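Transcriptional regulator (Rhodococcus sp., PDB 2O0Y) probably binds DNA and regulates transcription as an IclR-type regulator. Local coordinates at residues K155-D166 with A179-R190. Residues are numbered along the deposited sequence; the frame is centred on the assembly and turned at random.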
loop_
_atom_site.group_PDB
_atom_site.type_symbol
_atom_site.label_atom_id
_atom_site.label_comp_id
_atom_site.label_asym_id
_atom_site.label_seq_id
_atom_site.Cartn_x
_atom_site.Cartn_y
_atom_site.Cartn_z
ATOM N N LYS B 155 15.433 17.280 2.325
ATOM C CA LYS B 155 16.823 16.927 2.042
ATOM C C LYS B 155 17.360 15.761 2.895
ATOM O O LYS B 155 18.263 15.056 2.479
ATOM C CB LYS B 155 17.721 18.163 2.165
ATOM C CG LYS B 155 17.559 19.104 0.954
ATOM C CD LYS B 155 18.312 20.451 1.140
ATOM C CE LYS B 155 17.384 21.597 1.584
ATOM N NZ LYS B 155 16.478 22.134 0.471
ATOM N N ILE B 156 16.811 15.562 4.090
ATOM C CA ILE B 156 17.177 14.388 4.897
ATOM C C ILE B 156 16.574 13.140 4.236
ATOM O O ILE B 156 17.274 12.175 4.018
ATOM C CB ILE B 156 16.733 14.513 6.377
ATOM C CG1 ILE B 156 17.566 15.602 7.111
ATOM C CG2 ILE B 156 16.806 13.139 7.104
ATOM C CD1 ILE B 156 19.032 15.213 7.334
ATOM N N LEU B 157 15.293 13.179 3.851
ATOM C CA LEU B 157 14.679 12.012 3.195
ATOM C C LEU B 157 15.391 11.656 1.909
ATOM O O LEU B 157 15.444 10.485 1.555
ATOM C CB LEU B 157 13.195 12.250 2.919
ATOM C CG LEU B 157 12.394 12.402 4.218
ATOM C CD1 LEU B 157 11.017 12.997 3.905
ATOM C CD2 LEU B 157 12.271 11.013 4.900
ATOM N N LEU B 158 15.938 12.648 1.200
ATOM C CA LEU B 158 16.569 12.359 -0.100
ATOM C C LEU B 158 17.924 11.708 0.084
ATOM O O LEU B 158 18.550 11.332 -0.895
ATOM C CB LEU B 158 16.727 13.623 -0.957
ATOM C CG LEU B 158 15.417 14.130 -1.553
ATOM C CD1 LEU B 158 15.565 15.577 -2.092
ATOM C CD2 LEU B 158 14.904 13.141 -2.640
ATOM N N LEU B 159 18.382 11.578 1.337
ATOM C CA LEU B 159 19.624 10.838 1.650
ATOM C C LEU B 159 19.468 9.400 1.235
ATOM O O LEU B 159 20.442 8.774 0.793
ATOM C CB LEU B 159 19.949 10.862 3.148
ATOM C CG LEU B 159 20.451 12.147 3.803
ATOM C CD1 LEU B 159 20.594 11.964 5.324
ATOM C CD2 LEU B 159 21.773 12.584 3.224
ATOM N N ALA B 160 18.263 8.849 1.407
ATOM C CA ALA B 160 18.026 7.471 0.961
ATOM C C ALA B 160 17.624 7.344 -0.518
ATOM O O ALA B 160 17.483 6.249 -1.020
ATOM C CB ALA B 160 17.009 6.753 1.880
ATOM N N ALA B 161 17.436 8.453 -1.222
ATOM C CA ALA B 161 16.927 8.367 -2.581
ATOM C C ALA B 161 17.580 9.360 -3.519
ATOM O O ALA B 161 16.880 10.194 -4.076
ATOM C CB ALA B 161 15.414 8.534 -2.603
ATOM N N PRO B 162 18.902 9.219 -3.772
ATOM C CA PRO B 162 19.571 10.136 -4.683
ATOM C C PRO B 162 19.056 9.979 -6.115
ATOM O O PRO B 162 19.157 10.919 -6.894
ATOM C CB PRO B 162 21.039 9.692 -4.624
ATOM C CG PRO B 162 20.970 8.257 -4.247
ATOM C CD PRO B 162 19.827 8.185 -3.273
ATOM N N GLU B 163 18.469 8.827 -6.441
ATOM C CA GLU B 163 17.982 8.597 -7.816
ATOM C C GLU B 163 16.743 9.454 -8.121
ATOM O O GLU B 163 16.354 9.598 -9.289
ATOM C CB GLU B 163 17.675 7.122 -8.064
ATOM C CG GLU B 163 16.327 6.618 -7.507
ATOM C CD GLU B 163 16.359 6.342 -6.041
ATOM O OE1 GLU B 163 17.484 6.315 -5.468
ATOM O OE2 GLU B 163 15.249 6.163 -5.456
ATOM N N LEU B 164 16.149 10.027 -7.071
ATOM C CA LEU B 164 14.946 10.836 -7.213
ATOM C C LEU B 164 15.202 12.338 -7.256
ATOM O O LEU B 164 14.281 13.111 -7.512
ATOM C CB LEU B 164 13.947 10.513 -6.100
ATOM C CG LEU B 164 13.271 9.137 -6.175
ATOM C CD1 LEU B 164 12.105 9.109 -5.226
ATOM C CD2 LEU B 164 12.806 8.808 -7.575
ATOM N N ILE B 165 16.439 12.752 -7.011
ATOM C CA ILE B 165 16.740 14.178 -6.881
ATOM C C ILE B 165 16.344 14.989 -8.142
ATOM O O ILE B 165 15.655 16.018 -8.050
ATOM C CB ILE B 165 18.200 14.399 -6.406
ATOM C CG1 ILE B 165 18.278 14.111 -4.885
ATOM C CG2 ILE B 165 18.657 15.822 -6.690
ATOM C CD1 ILE B 165 19.663 14.251 -4.269
ATOM N N ASP B 166 16.720 14.493 -9.314
ATOM C CA ASP B 166 16.394 15.191 -10.558
ATOM C C ASP B 166 14.890 15.440 -10.712
ATOM O O ASP B 166 14.474 16.545 -11.070
ATOM C CB ASP B 166 16.928 14.426 -11.767
ATOM C CG ASP B 166 18.397 14.705 -12.044
ATOM O OD1 ASP B 166 18.925 15.740 -11.579
ATOM O OD2 ASP B 166 19.031 13.890 -12.750
ATOM N N ALA B 179 18.847 21.323 -10.113
ATOM C CA ALA B 179 19.012 19.881 -9.819
ATOM C C ALA B 179 20.330 19.685 -9.063
ATOM O O ALA B 179 20.360 19.166 -7.943
ATOM C CB ALA B 179 19.008 19.074 -11.128
ATOM N N ASP B 180 21.400 20.165 -9.688
ATOM C CA ASP B 180 22.761 20.190 -9.146
ATOM C C ASP B 180 22.862 20.798 -7.753
ATOM O O ASP B 180 23.569 20.241 -6.910
ATOM C CB ASP B 180 23.696 20.952 -10.100
ATOM C CG ASP B 180 23.808 20.294 -11.463
ATOM O OD1 ASP B 180 23.476 19.094 -11.584
ATOM O OD2 ASP B 180 24.252 20.976 -12.418
ATOM N N GLN B 181 22.147 21.913 -7.521
ATOM C CA GLN B 181 22.141 22.609 -6.229
ATOM C C GLN B 181 21.555 21.717 -5.125
ATOM O O GLN B 181 22.199 21.455 -4.107
ATOM C CB GLN B 181 21.331 23.913 -6.307
ATOM C CG GLN B 181 21.838 24.963 -7.292
ATOM N N LEU B 182 20.323 21.258 -5.337
ATOM C CA LEU B 182 19.700 20.302 -4.453
ATOM C C LEU B 182 20.591 19.090 -4.137
ATOM O O LEU B 182 20.747 18.735 -2.977
ATOM C CB LEU B 182 18.348 19.867 -5.015
ATOM C CG LEU B 182 17.411 19.083 -4.083
ATOM C CD1 LEU B 182 17.097 19.836 -2.764
ATOM C CD2 LEU B 182 16.124 18.734 -4.789
ATOM N N ARG B 183 21.193 18.478 -5.160
ATOM C CA ARG B 183 22.119 17.343 -4.986
ATOM C C ARG B 183 23.279 17.676 -4.022
ATOM O O ARG B 183 23.690 16.832 -3.211
ATOM C CB ARG B 183 22.667 16.888 -6.349
ATOM C CG ARG B 183 23.402 15.534 -6.354
ATOM C CD ARG B 183 23.793 15.079 -7.776
ATOM N NE ARG B 183 22.601 14.598 -8.469
ATOM C CZ ARG B 183 21.928 15.276 -9.397
ATOM N NH1 ARG B 183 22.339 16.474 -9.802
ATOM N NH2 ARG B 183 20.841 14.738 -9.927
ATOM N N GLU B 184 23.787 18.905 -4.104
ATOM C CA GLU B 184 24.940 19.311 -3.296
ATOM C C GLU B 184 24.527 19.535 -1.840
ATOM O O GLU B 184 25.211 19.085 -0.920
ATOM C CB GLU B 184 25.651 20.542 -3.887
ATOM C CG GLU B 184 26.327 20.291 -5.267
ATOM C CD GLU B 184 27.350 21.377 -5.670
ATOM O OE1 GLU B 184 27.550 22.332 -4.874
ATOM O OE2 GLU B 184 27.962 21.275 -6.778
ATOM N N LYS B 185 23.380 20.178 -1.635
ATOM C CA LYS B 185 22.874 20.397 -0.284
ATOM C C LYS B 185 22.539 19.053 0.403
ATOM O O LYS B 185 22.830 18.882 1.589
ATOM C CB LYS B 185 21.674 21.331 -0.301
ATOM C CG LYS B 185 21.976 22.728 -0.904
ATOM C CD LYS B 185 20.691 23.600 -1.016
ATOM C CE LYS B 185 19.550 22.870 -1.763
ATOM N NZ LYS B 185 18.200 23.528 -1.712
ATOM N N VAL B 186 21.960 18.091 -0.335
ATOM C CA VAL B 186 21.684 16.776 0.260
ATOM C C VAL B 186 22.999 16.153 0.766
ATOM O O VAL B 186 23.059 15.606 1.852
ATOM C CB VAL B 186 20.948 15.805 -0.710
ATOM C CG1 VAL B 186 20.806 14.440 -0.071
ATOM C CG2 VAL B 186 19.568 16.360 -1.134
ATOM N N GLU B 187 24.047 16.243 -0.033
ATOM C CA GLU B 187 25.369 15.748 0.361
ATOM C C GLU B 187 25.991 16.412 1.605
ATOM O O GLU B 187 26.597 15.732 2.439
ATOM C CB GLU B 187 26.355 15.861 -0.822
ATOM C CG GLU B 187 26.712 14.522 -1.394
ATOM C CD GLU B 187 27.278 13.584 -0.339
ATOM O OE1 GLU B 187 28.376 13.903 0.208
ATOM O OE2 GLU B 187 26.620 12.542 -0.062
ATOM N N ASP B 188 25.896 17.736 1.673
ATOM C CA ASP B 188 26.269 18.517 2.859
ATOM C C ASP B 188 25.539 17.989 4.116
ATOM O O ASP B 188 26.129 17.857 5.179
ATOM C CB ASP B 188 25.878 19.971 2.653
ATOM C CG ASP B 188 26.583 20.620 1.469
ATOM O OD1 ASP B 188 27.291 19.929 0.708
ATOM O OD2 ASP B 188 26.420 21.845 1.303
ATOM N N GLY B 189 24.262 17.661 3.984
ATOM C CA GLY B 189 23.553 17.031 5.098
ATOM C C GLY B 189 24.141 15.685 5.506
ATOM O O GLY B 189 24.115 15.321 6.679
ATOM N N ARG B 190 24.639 14.914 4.537
ATOM C CA ARG B 190 25.133 13.570 4.838
ATOM C C ARG B 190 26.415 13.672 5.688
ATOM O O ARG B 190 26.583 12.965 6.679
ATOM C CB ARG B 190 25.359 12.790 3.541
ATOM C CG ARG B 190 25.719 11.338 3.712
ATOM C CD ARG B 190 25.925 10.628 2.351
ATOM N NE ARG B 190 24.684 9.980 1.907
ATOM C CZ ARG B 190 23.916 10.405 0.907
ATOM N NH1 ARG B 190 24.249 11.489 0.196
ATOM N NH2 ARG B 190 22.823 9.727 0.603
HETATM O O HOH W 1 20.605 15.811 3.546
HETATM O O HOH W 2 21.606 12.435 -7.472
#
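Ile165 is a knob in a hole of helix 178-192 formed by Ala179, Leu182, Arg183 and Val186. Its CD1 meets Val186 CG2 tip to tip at 3.8 Å. Its CG2, anti to the backbone N, lies over one face of the Arg183 guanidinium, toward the rim. At the edge of that group, Arg183 NH2 donates to Asp166 OD1 (2.7 Å, N-H...O 158°). The oxygen is met from above the carboxylate plane, and the two planes stand 77° apart. Water 2 joins Arg183 NE to Pro162 O. The contact packs helices 152-157 and 165-171, with the turn between them, against helix 178-192 in the IclR C-terminal domain, a GAF-like fold. Leu158 crosses Val186 at about a right angle, its CB 3.9 Å from Val186 CG2. Leu159 CD2 sits 3.8 Å above the centre of the Arg190 guanidinium. The Lys155 chain runs obliquely over Leu182, CG to CD1 3.8 Å. It bends at chi3 (-100°) and chi4, which brings Lys155 NZ within 3.1 Å of Lys185 NZ. Glu200 forms a salt bridge with Lys155 NZ and probably offsets this like-charge pair. Cut back to alanine, Lys155 would probably leave Leu182 CD1 uncovered and Glu200 without its lysine partner.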